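Side-chain contacts in betaine aldehyde dehydrogenase (Staphylococcus aureus subsp. aureus COL, PDB 4QTO), which catalyses the NAD-dependent oxidation of betaine aldehyde to glycine betaine, as a tetrameric member of the aldehyde dehydrogenase family: residues A[296-301]-A[334-339]; A[444-449]-A[459-464]; A[426-431]-A[455-460]. All coordinates share one frame; numbering follows the deposited sequence.

Interaction 1. Residues A[296-301]-A[334-339]; sequences LAVDQA and IDRVKK
Val298 and Arg336 meet where the guanidinium of Arg336 is brought beside the neighbouring helix: NH1 of Arg336 lies 4.1 Å from the CG1 methyl of Val298. The valine is set so that CG1 stands anti to its own backbone N (chi1 174°), and it is this branch, not CG2, that makes the contact. The arginine reaches it by a folded route. Its chain is bent at both middle torsions, chi2 -74° and chi3 -67°, which keeps the side chain compact and sets the flat head near the last atoms of Val298 and Asp299.

The first bond of the Asp299 side chain points away from the other helix, and OD1 lies near the guanidinium plane, at its edge. OD1 of Asp299 and NH2 of Arg336 remain 4.5 Å apart, too far for a salt bridge, and a water completes the link. It lies 2.8 Å from NH2 of Arg336, whose hydrogen it accepts in the plane of the guanidinium, and 2.7 Å from OD1 of Asp299. Opposite charges here are coupled through solvent, an example of a buried pair whose direct partners lie on another chain. Asp299 accepts from the backbone N of Val515 and Asn516 of the second subunit, while Arg336 donates to the carbonyls of Phe518 and Ser519 of that subunit; the C-terminal residues of the second subunit are thus bonded by both Asp299 and Arg336.

Within its own chain, helix 323-337 rests against helix 294-306 through Val337 on Leu302 and Tyr306. Ile334 and Val337 also touch Val380 of strand 377-380, whereas Leu296 and Gln300, on helix 294-306, pack on Phe447 of strand 443-447.

Interaction 2. Residues A[444-449]-A[459-464]; sequences GAVFSK and NKLKLG
Leu461 and Leu463 press on Val446 and Gly444 inside a beta-alpha-beta unit, in which strand 443-447 leads through helix 451-460 to the parallel strand 465-468. The contact belongs to the return leg of this crossover. Gly444 and Val446 bond through their backbones to Trp467 on the neighbouring strand. The leucines themselves lie over strands 443-447 and 285-288.

As the chain leaves the helix, the carbonyl of Lys460 accepts from the side-chain amide of Asn436. Leu461 follows, the first residue to turn inward. Its CD1 continues the line from CA (chi2 178°) and so is the branch that extends farthest, meeting CG2 of Val446 at 4.0 Å while the two side chains pass at a slant. The same leucine also rests on Ile287 of strand 285-288.

Lys462 is the centre of an inverse gamma turn, closed by a weak bond of 3.0 Å from Leu463 N to Leu461 O. Its own N donates to OD1 of Asn436, which thus holds the chain at two points, just before the turn and at its centre, and its NZ forms a salt bridge with Glu84 of the second subunit. The kink accompanies an alternation in which Leu461 and Leu463 point to the strand and Lys462 between them faces the neighbouring subunit.

Leu463 again uses its longer-reaching branch, beside Pro285. With no side chain on Gly444 to keep it off, the CD1 methyl of Leu463 comes down directly on the strand backbone, 3.6 Å from N and 3.7 Å from CA of Gly444.

Interaction 3. Residues A[426-431]-A[455-460]; sequences ETEQEA and QRVANK
Glu428 and Arg456 form a side-on, two-point salt bridge across a pair of helices. NH2 of Arg456 donates to OE1 of Glu428 at 2.9 Å in an almost straight bond (174°), and NE of Arg456 donates to OE2 of Glu428 at 2.8 Å (168°). Both oxygens are met on the syn side, and both lie in or close to the guanidinium plane. The two flat groups are nearly coplanar and join edge to edge.

The torsions prepare this fit. Glu428 is extended throughout, with CG anti to the backbone N (chi1 176°), and projects straight across the gap; Arg456 bends late in its chain, turning its NE edge to the incoming carboxylate. The two side chains cross at about a right angle. Below the charged heads the contact is apolar: CG of Glu428 lies 3.7 Å from CG2 of Val457, and the valine is also packed on Ile432 of helix 428-436.

Farther out, the start of the first helix is itself organised. Thr427 is the N-cap, its OG1 accepting from N of Glu430 at 3.0 Å, while OE1 of Glu430 takes the N-H of Glu426 at 2.8 Å. The first bond caps the helix and the second ties the chain before it to the first turn, from which Glu428 projects. NZ of Lys460 is 6.0 Å from OE2 of Glu428; at most a weak, longer-range attraction would be expected.

Two bonds to separate oxygens restrain the rotation of the carboxylate in a way that one could not. This side-on, two-bond geometry suggests that both groups are ionised, their opposite charges largely balancing. Glu428 also lies in the N-terminal turn of its helix, which would probably favour its negative charge.

In the fold
The three contacts belong to the same seven-stranded sheet and the helices packed on it. Interaction 2 is wholly buried and apolar, while interaction 1 is buried but polar, its charged groups bonded to the backbone of another subunit. Interaction 3, partly exposed, relies on a direct salt bridge within the chain. Interactions 2 and 3 share helix 451-460, Asn459 and Lys460 being common to their segments, and join where CG2 of Val446 meets CG1 of Val457 at 3.6 Å. Interactions 1 and 2 touch through Phe447. Strand 443-447 thus carries helix 294-306 on Phe447 and helix 451-460 on Val446. Interactions 1 and 3 do not touch, their nearest atoms being about 13 Å apart.

Interaction 1. Residues A[296-301]-A[334-339]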
loop_
_atom_site.group_PDB
_atom_site.type_symbol
_atom_site.label_atom_id
_atom_site.label_comp_id
_atom_site.label_asym_id
_atom_site.label_seq_id
_atom_site.Cartn_x
_atom_site.Cartn_y
_atom_site.Cartn_z
ATOM N N LEU A 296 27.394 -24.293 -13.007
ATOM C CA LEU A 296 26.635 -23.580 -11.982
ATOM C C LEU A 296 25.591 -24.520 -11.355
ATOM O O LEU A 296 25.402 -24.535 -10.128
ATOM C CB LEU A 296 25.916 -22.374 -12.606
ATOM C CG LEU A 296 25.006 -21.604 -11.643
ATOM C CD1 LEU A 296 25.784 -20.832 -10.599
ATOM C CD2 LEU A 296 24.122 -20.646 -12.432
ATOM N N ALA A 297 24.899 -25.295 -12.206
ATOM C CA ALA A 297 23.840 -26.188 -11.749
ATOM C C ALA A 297 24.392 -27.282 -10.861
ATOM O O ALA A 297 23.735 -27.667 -9.869
ATOM C CB ALA A 297 23.089 -26.783 -12.919
ATOM N N VAL A 298 25.591 -27.789 -11.182
ATOM C CA VAL A 298 26.232 -28.785 -10.334
ATOM C C VAL A 298 26.622 -28.169 -8.982
ATOM O O VAL A 298 26.308 -28.730 -7.916
ATOM C CB VAL A 298 27.474 -29.397 -10.999
ATOM C CG1 VAL A 298 28.202 -30.318 -10.045
ATOM C CG2 VAL A 298 27.057 -30.159 -12.247
ATOM N N ASP A 299 27.242 -26.993 -9.011
ATOM C CA ASP A 299 27.619 -26.283 -7.784
ATOM C C ASP A 299 26.393 -26.067 -6.883
ATOM O O ASP A 299 26.423 -26.342 -5.673
ATOM C CB ASP A 299 28.231 -24.921 -8.144
ATOM C CG ASP A 299 28.596 -24.074 -6.936
ATOM O OD1 ASP A 299 29.681 -24.279 -6.365
ATOM O OD2 ASP A 299 27.844 -23.122 -6.639
ATOM N N GLN A 300 25.313 -25.558 -7.484
ATOM C CA GLN A 300 24.117 -25.239 -6.728
ATOM C C GLN A 300 23.326 -26.469 -6.302
ATOM O O GLN A 300 22.584 -26.422 -5.309
ATOM C CB GLN A 300 23.249 -24.210 -7.465
ATOM C CG GLN A 300 23.924 -22.839 -7.538
ATOM C CD GLN A 300 23.858 -22.076 -6.229
ATOM O OE1 GLN A 300 23.952 -22.640 -5.122
ATOM N NE2 GLN A 300 23.689 -20.775 -6.335
ATOM N N ALA A 301 23.492 -27.612 -6.985
ATOM C CA ALA A 301 22.816 -28.823 -6.567
ATOM C C ALA A 301 23.514 -29.322 -5.286
ATOM O O ALA A 301 22.863 -29.812 -4.356
ATOM C CB ALA A 301 22.858 -29.890 -7.643
ATOM N N ILE A 334 27.790 -36.926 -8.518
ATOM C CA ILE A 334 28.366 -38.040 -7.743
ATOM C C ILE A 334 29.864 -37.856 -7.525
ATOM O O ILE A 334 30.358 -38.021 -6.400
ATOM C CB ILE A 334 28.061 -39.384 -8.403
ATOM C CG1 ILE A 334 26.569 -39.698 -8.271
ATOM C CG2 ILE A 334 28.880 -40.502 -7.759
ATOM C CD1 ILE A 334 26.074 -40.771 -9.214
ATOM N N ASP A 335 30.588 -37.482 -8.580
ATOM C CA ASP A 335 32.025 -37.244 -8.472
ATOM C C ASP A 335 32.335 -36.151 -7.443
ATOM O O ASP A 335 33.321 -36.249 -6.695
ATOM C CB ASP A 335 32.603 -36.813 -9.835
ATOM C CG ASP A 335 32.661 -37.943 -10.843
ATOM O OD1 ASP A 335 32.268 -39.093 -10.522
ATOM O OD2 ASP A 335 33.084 -37.666 -11.999
ATOM N N ARG A 336 31.498 -35.100 -7.381
ATOM C CA ARG A 336 31.737 -34.051 -6.419
ATOM C C ARG A 336 31.356 -34.478 -5.005
ATOM O O ARG A 336 32.023 -34.092 -4.037
ATOM C CB ARG A 336 30.948 -32.792 -6.806
ATOM C CG ARG A 336 31.451 -32.104 -8.056
ATOM C CD ARG A 336 32.754 -31.352 -7.847
ATOM N NE ARG A 336 32.629 -30.195 -6.970
ATOM C CZ ARG A 336 32.132 -29.021 -7.336
ATOM N NH1 ARG A 336 31.683 -28.833 -8.580
ATOM N NH2 ARG A 336 32.090 -28.035 -6.462
ATOM N N VAL A 337 30.257 -35.212 -4.870
ATOM C CA VAL A 337 29.795 -35.652 -3.553
ATOM C C VAL A 337 30.885 -36.463 -2.856
ATOM O O VAL A 337 31.074 -36.338 -1.643
ATOM C CB VAL A 337 28.457 -36.408 -3.629
ATOM C CG1 VAL A 337 28.128 -37.111 -2.320
ATOM C CG2 VAL A 337 27.350 -35.433 -3.990
ATOM N N LYS A 338 31.632 -37.243 -3.632
ATOM C CA LYS A 338 32.735 -38.047 -3.076
ATOM C C LYS A 338 33.850 -37.213 -2.450
ATOM O O LYS A 338 34.613 -37.727 -1.613
ATOM C CB LYS A 338 33.360 -38.934 -4.162
ATOM C CG LYS A 338 32.449 -40.048 -4.646
ATOM C CD LYS A 338 33.090 -40.781 -5.811
ATOM C CE LYS A 338 32.223 -41.935 -6.275
ATOM N NZ LYS A 338 32.836 -42.605 -7.454
ATOM N N LYS A 339 33.965 -35.950 -2.840
ATOM C CA LYS A 339 35.013 -35.063 -2.372
ATOM C C LYS A 339 34.602 -34.164 -1.202
ATOM O O LYS A 339 35.434 -33.443 -0.688
ATOM C CB LYS A 339 35.476 -34.160 -3.508
ATOM C CG LYS A 339 35.980 -34.885 -4.762
ATOM C CD LYS A 339 36.413 -33.862 -5.796
ATOM C CE LYS A 339 36.636 -34.470 -7.169
ATOM N NZ LYS A 339 37.651 -35.543 -7.139
HETATM O O HOH W 1 31.664 -25.557 -7.577
#

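Interaction 2. Residues A[444-449]-A[459-464]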
loop_
_atom_site.group_PDB
_atom_site.type_symbol
_atom_site.label_atom_id
_atom_site.label_comp_id
_atom_site.label_asym_id
_atom_site.label_seq_id
_atom_site.Cartn_x
_atom_site.Cartn_y
_atom_site.Cartn_z
ATOM N N GLY A 444 11.877 -23.623 -4.153
ATOM C CA GLY A 444 12.466 -24.414 -5.229
ATOM C C GLY A 444 13.220 -23.527 -6.184
ATOM O O GLY A 444 13.149 -22.316 -6.093
ATOM N N ALA A 445 13.923 -24.163 -7.125
ATOM C CA ALA A 445 14.729 -23.409 -8.085
ATOM C C ALA A 445 14.539 -23.914 -9.500
ATOM O O ALA A 445 14.189 -25.086 -9.736
ATOM C CB ALA A 445 16.197 -23.552 -7.751
ATOM N N VAL A 446 14.816 -23.013 -10.441
ATOM C CA VAL A 446 14.843 -23.338 -11.849
ATOM C C VAL A 446 16.144 -22.815 -12.422
ATOM O O VAL A 446 16.463 -21.622 -12.280
ATOM C CB VAL A 446 13.684 -22.683 -12.650
ATOM C CG1 VAL A 446 13.741 -23.223 -14.081
ATOM C CG2 VAL A 446 12.349 -22.958 -11.991
ATOM N N PHE A 447 16.927 -23.708 -13.042
ATOM C CA PHE A 447 18.201 -23.362 -13.687
ATOM C C PHE A 447 18.049 -23.474 -15.204
ATOM O O PHE A 447 17.740 -24.576 -15.741
ATOM C CB PHE A 447 19.343 -24.249 -13.190
ATOM C CG PHE A 447 19.820 -23.880 -11.831
ATOM C CD1 PHE A 447 19.169 -24.330 -10.694
ATOM C CD2 PHE A 447 20.882 -23.007 -11.674
ATOM C CE1 PHE A 447 19.580 -23.925 -9.427
ATOM C CE2 PHE A 447 21.281 -22.587 -10.411
ATOM C CZ PHE A 447 20.641 -23.038 -9.286
ATOM N N SER A 448 18.257 -22.352 -15.880
ATOM C CA SER A 448 18.245 -22.281 -17.328
ATOM C C SER A 448 18.791 -20.940 -17.781
ATOM O O SER A 448 18.473 -19.943 -17.143
ATOM C CB SER A 448 16.804 -22.360 -17.851
ATOM O OG SER A 448 16.773 -22.201 -19.273
ATOM N N LYS A 449 19.579 -20.908 -18.855
ATOM C CA LYS A 449 20.045 -19.637 -19.389
ATOM C C LYS A 449 18.908 -18.922 -20.114
ATOM O O LYS A 449 19.035 -17.736 -20.402
ATOM C CB LYS A 449 21.245 -19.825 -20.324
ATOM C CG LYS A 449 22.489 -20.226 -19.568
ATOM C CD LYS A 449 23.728 -20.544 -20.395
ATOM C CE LYS A 449 23.636 -21.905 -21.083
ATOM N NZ LYS A 449 24.927 -22.316 -21.713
ATOM N N ASN A 459 6.314 -19.274 -12.551
ATOM C CA ASN A 459 4.931 -18.880 -12.353
ATOM C C ASN A 459 3.982 -20.047 -12.125
ATOM O O ASN A 459 2.910 -19.859 -11.540
ATOM C CB ASN A 459 4.488 -17.995 -13.502
ATOM C CG ASN A 459 4.993 -16.551 -13.337
ATOM O OD1 ASN A 459 4.642 -15.852 -12.371
ATOM N ND2 ASN A 459 5.838 -16.112 -14.259
ATOM N N LYS A 460 4.373 -21.240 -12.581
ATOM C CA LYS A 460 3.546 -22.433 -12.431
ATOM C C LYS A 460 3.874 -23.327 -11.228
ATOM O O LYS A 460 3.081 -24.227 -10.907
ATOM C CB LYS A 460 3.568 -23.265 -13.715
ATOM C CG LYS A 460 2.868 -22.558 -14.881
ATOM C CD LYS A 460 2.532 -23.554 -15.981
ATOM C CE LYS A 460 1.561 -22.993 -17.012
ATOM N NZ LYS A 460 2.207 -21.952 -17.852
ATOM N N LEU A 461 5.001 -23.080 -10.548
ATOM C CA LEU A 461 5.364 -23.873 -9.373
ATOM C C LEU A 461 4.589 -23.414 -8.163
ATOM O O LEU A 461 4.546 -22.206 -7.862
ATOM C CB LEU A 461 6.854 -23.771 -9.096
ATOM C CG LEU A 461 7.752 -24.292 -10.207
ATOM C CD1 LEU A 461 9.221 -24.086 -9.846
ATOM C CD2 LEU A 461 7.485 -25.776 -10.473
ATOM N N LYS A 462 3.981 -24.354 -7.447
ATOM C CA LYS A 462 3.211 -24.028 -6.223
ATOM C C LYS A 462 4.134 -24.007 -5.016
ATOM O O LYS A 462 4.163 -24.958 -4.189
ATOM C CB LYS A 462 2.052 -24.996 -6.059
ATOM C CG LYS A 462 1.073 -24.886 -7.219
ATOM C CD LYS A 462 0.162 -26.102 -7.218
ATOM C CE LYS A 462 -0.627 -26.247 -8.509
ATOM N NZ LYS A 462 -1.544 -25.102 -8.664
ATOM N N LEU A 463 4.898 -22.915 -4.932
ATOM C CA LEU A 463 5.942 -22.746 -3.922
ATOM C C LEU A 463 5.979 -21.318 -3.425
ATOM O O LEU A 463 5.785 -20.395 -4.233
ATOM C CB LEU A 463 7.329 -23.021 -4.572
ATOM C CG LEU A 463 7.547 -24.398 -5.193
ATOM C CD1 LEU A 463 8.842 -24.428 -5.993
ATOM C CD2 LEU A 463 7.527 -25.465 -4.109
ATOM N N GLY A 464 6.254 -21.123 -2.137
ATOM C CA GLY A 464 6.317 -19.765 -1.569
ATOM C C GLY A 464 7.477 -18.931 -2.067
ATOM O O GLY A 464 7.405 -17.693 -2.085
#

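Interaction 3. Residues A[426-431]-A[455-460]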
loop_
_atom_site.group_PDB
_atom_site.type_symbol
_atom_site.label_atom_id
_atom_site.label_comp_id
_atom_site.label_asym_id
_atom_site.label_seq_id
_atom_site.Cartn_x
_atom_site.Cartn_y
_atom_site.Cartn_z
ATOM N N GLU A 426 11.248 -34.914 -19.320
ATOM C CA GLU A 426 11.459 -34.751 -20.751
ATOM C C GLU A 426 11.250 -33.313 -21.212
ATOM O O GLU A 426 12.048 -32.767 -21.980
ATOM C CB GLU A 426 10.525 -35.689 -21.516
ATOM C CG GLU A 426 10.747 -35.737 -23.003
ATOM C CD GLU A 426 12.123 -36.290 -23.397
ATOM O OE1 GLU A 426 12.716 -37.111 -22.648
ATOM O OE2 GLU A 426 12.573 -35.906 -24.489
ATOM N N THR A 427 10.157 -32.716 -20.759
ATOM C CA THR A 427 9.731 -31.408 -21.172
ATOM C C THR A 427 9.513 -30.442 -20.007
ATOM O O THR A 427 9.394 -30.829 -18.859
ATOM C CB THR A 427 8.338 -31.527 -21.866
ATOM O OG1 THR A 427 7.358 -32.009 -20.926
ATOM C CG2 THR A 427 8.372 -32.481 -23.086
ATOM N N GLU A 428 9.390 -29.175 -20.350
ATOM C CA GLU A 428 9.059 -28.147 -19.380
ATOM C C GLU A 428 7.754 -28.502 -18.627
ATOM O O GLU A 428 7.664 -28.364 -17.405
ATOM C CB GLU A 428 8.936 -26.863 -20.178
ATOM C CG GLU A 428 8.501 -25.658 -19.453
ATOM C CD GLU A 428 8.340 -24.462 -20.408
ATOM O OE1 GLU A 428 9.016 -24.411 -21.462
ATOM O OE2 GLU A 428 7.565 -23.559 -20.036
ATOM N N GLN A 429 6.754 -28.985 -19.368
ATOM C CA GLN A 429 5.474 -29.370 -18.770
ATOM C C GLN A 429 5.628 -30.502 -17.760
ATOM O O GLN A 429 5.036 -30.468 -16.677
ATOM C CB GLN A 429 4.463 -29.752 -19.869
ATOM C CG GLN A 429 4.054 -28.588 -20.778
ATOM C CD GLN A 429 5.118 -28.081 -21.777
ATOM O OE1 GLN A 429 6.093 -28.778 -22.166
ATOM N NE2 GLN A 429 4.893 -26.841 -22.245
ATOM N N GLU A 430 6.445 -31.493 -18.098
ATOM C CA GLU A 430 6.698 -32.615 -17.174
ATOM C C GLU A 430 7.471 -32.151 -15.923
ATOM O O GLU A 430 7.178 -32.589 -14.811
ATOM C CB GLU A 430 7.435 -33.761 -17.858
ATOM C CG GLU A 430 7.500 -34.968 -16.934
ATOM C CD GLU A 430 8.136 -36.219 -17.531
ATOM O OE1 GLU A 430 8.913 -36.145 -18.505
ATOM O OE2 GLU A 430 7.838 -37.290 -16.989
ATOM N N ALA A 431 8.425 -31.241 -16.091
ATOM C CA ALA A 431 9.184 -30.686 -14.947
ATOM C C ALA A 431 8.220 -30.054 -13.932
ATOM O O ALA A 431 8.314 -30.271 -12.726
ATOM C CB ALA A 431 10.207 -29.651 -15.404
ATOM N N GLN A 455 11.154 -18.112 -16.089
ATOM C CA GLN A 455 10.029 -17.317 -15.572
ATOM C C GLN A 455 8.687 -18.060 -15.781
ATOM O O GLN A 455 7.839 -18.066 -14.896
ATOM C CB GLN A 455 10.031 -15.925 -16.212
ATOM C CG GLN A 455 11.205 -15.078 -15.699
ATOM C CD GLN A 455 11.414 -13.760 -16.388
ATOM O OE1 GLN A 455 11.613 -12.747 -15.706
ATOM N NE2 GLN A 455 11.408 -13.753 -17.736
ATOM N N ARG A 456 8.498 -18.708 -16.935
ATOM C CA ARG A 456 7.273 -19.478 -17.171
ATOM C C ARG A 456 7.123 -20.592 -16.150
ATOM O O ARG A 456 6.038 -20.836 -15.596
ATOM C CB ARG A 456 7.222 -20.164 -18.542
ATOM C CG ARG A 456 6.990 -19.275 -19.719
ATOM C CD ARG A 456 6.594 -20.136 -20.926
ATOM N NE ARG A 456 7.652 -21.081 -21.347
ATOM C CZ ARG A 456 8.669 -20.780 -22.151
ATOM N NH1 ARG A 456 8.866 -19.553 -22.635
ATOM N NH2 ARG A 456 9.520 -21.725 -22.521
ATOM N N VAL A 457 8.215 -21.302 -15.918
ATOM C CA VAL A 457 8.193 -22.388 -14.950
ATOM C C VAL A 457 7.925 -21.819 -13.547
ATOM O O VAL A 457 7.074 -22.325 -12.795
ATOM C CB VAL A 457 9.492 -23.201 -15.003
ATOM C CG1 VAL A 457 9.578 -24.196 -13.870
ATOM C CG2 VAL A 457 9.603 -23.888 -16.354
ATOM N N ALA A 458 8.640 -20.768 -13.160
ATOM C CA ALA A 458 8.449 -20.199 -11.817
ATOM C C ALA A 458 6.994 -19.811 -11.551
ATOM O O ALA A 458 6.498 -20.004 -10.450
ATOM C CB ALA A 458 9.355 -18.999 -11.616
ATOM N N ASN A 459 6.314 -19.274 -12.551
ATOM C CA ASN A 459 4.931 -18.880 -12.353
ATOM C C ASN A 459 3.982 -20.047 -12.125
ATOM O O ASN A 459 2.910 -19.859 -11.540
ATOM C CB ASN A 459 4.488 -17.995 -13.502
ATOM C CG ASN A 459 4.993 -16.551 -13.337
ATOM O OD1 ASN A 459 4.642 -15.852 -12.371
ATOM N ND2 ASN A 459 5.838 -16.112 -14.259
ATOM N N LYS A 460 4.373 -21.240 -12.581
ATOM C CA LYS A 460 3.546 -22.433 -12.431
ATOM C C LYS A 460 3.874 -23.327 -11.228
ATOM O O LYS A 460 3.081 -24.227 -10.907
ATOM C CB LYS A 460 3.568 -23.265 -13.715
ATOM C CG LYS A 460 2.868 -22.558 -14.881
ATOM C CD LYS A 460 2.532 -23.554 -15.981
ATOM C CE LYS A 460 1.561 -22.993 -17.012
ATOM N NZ LYS A 460 2.207 -21.952 -17.852
#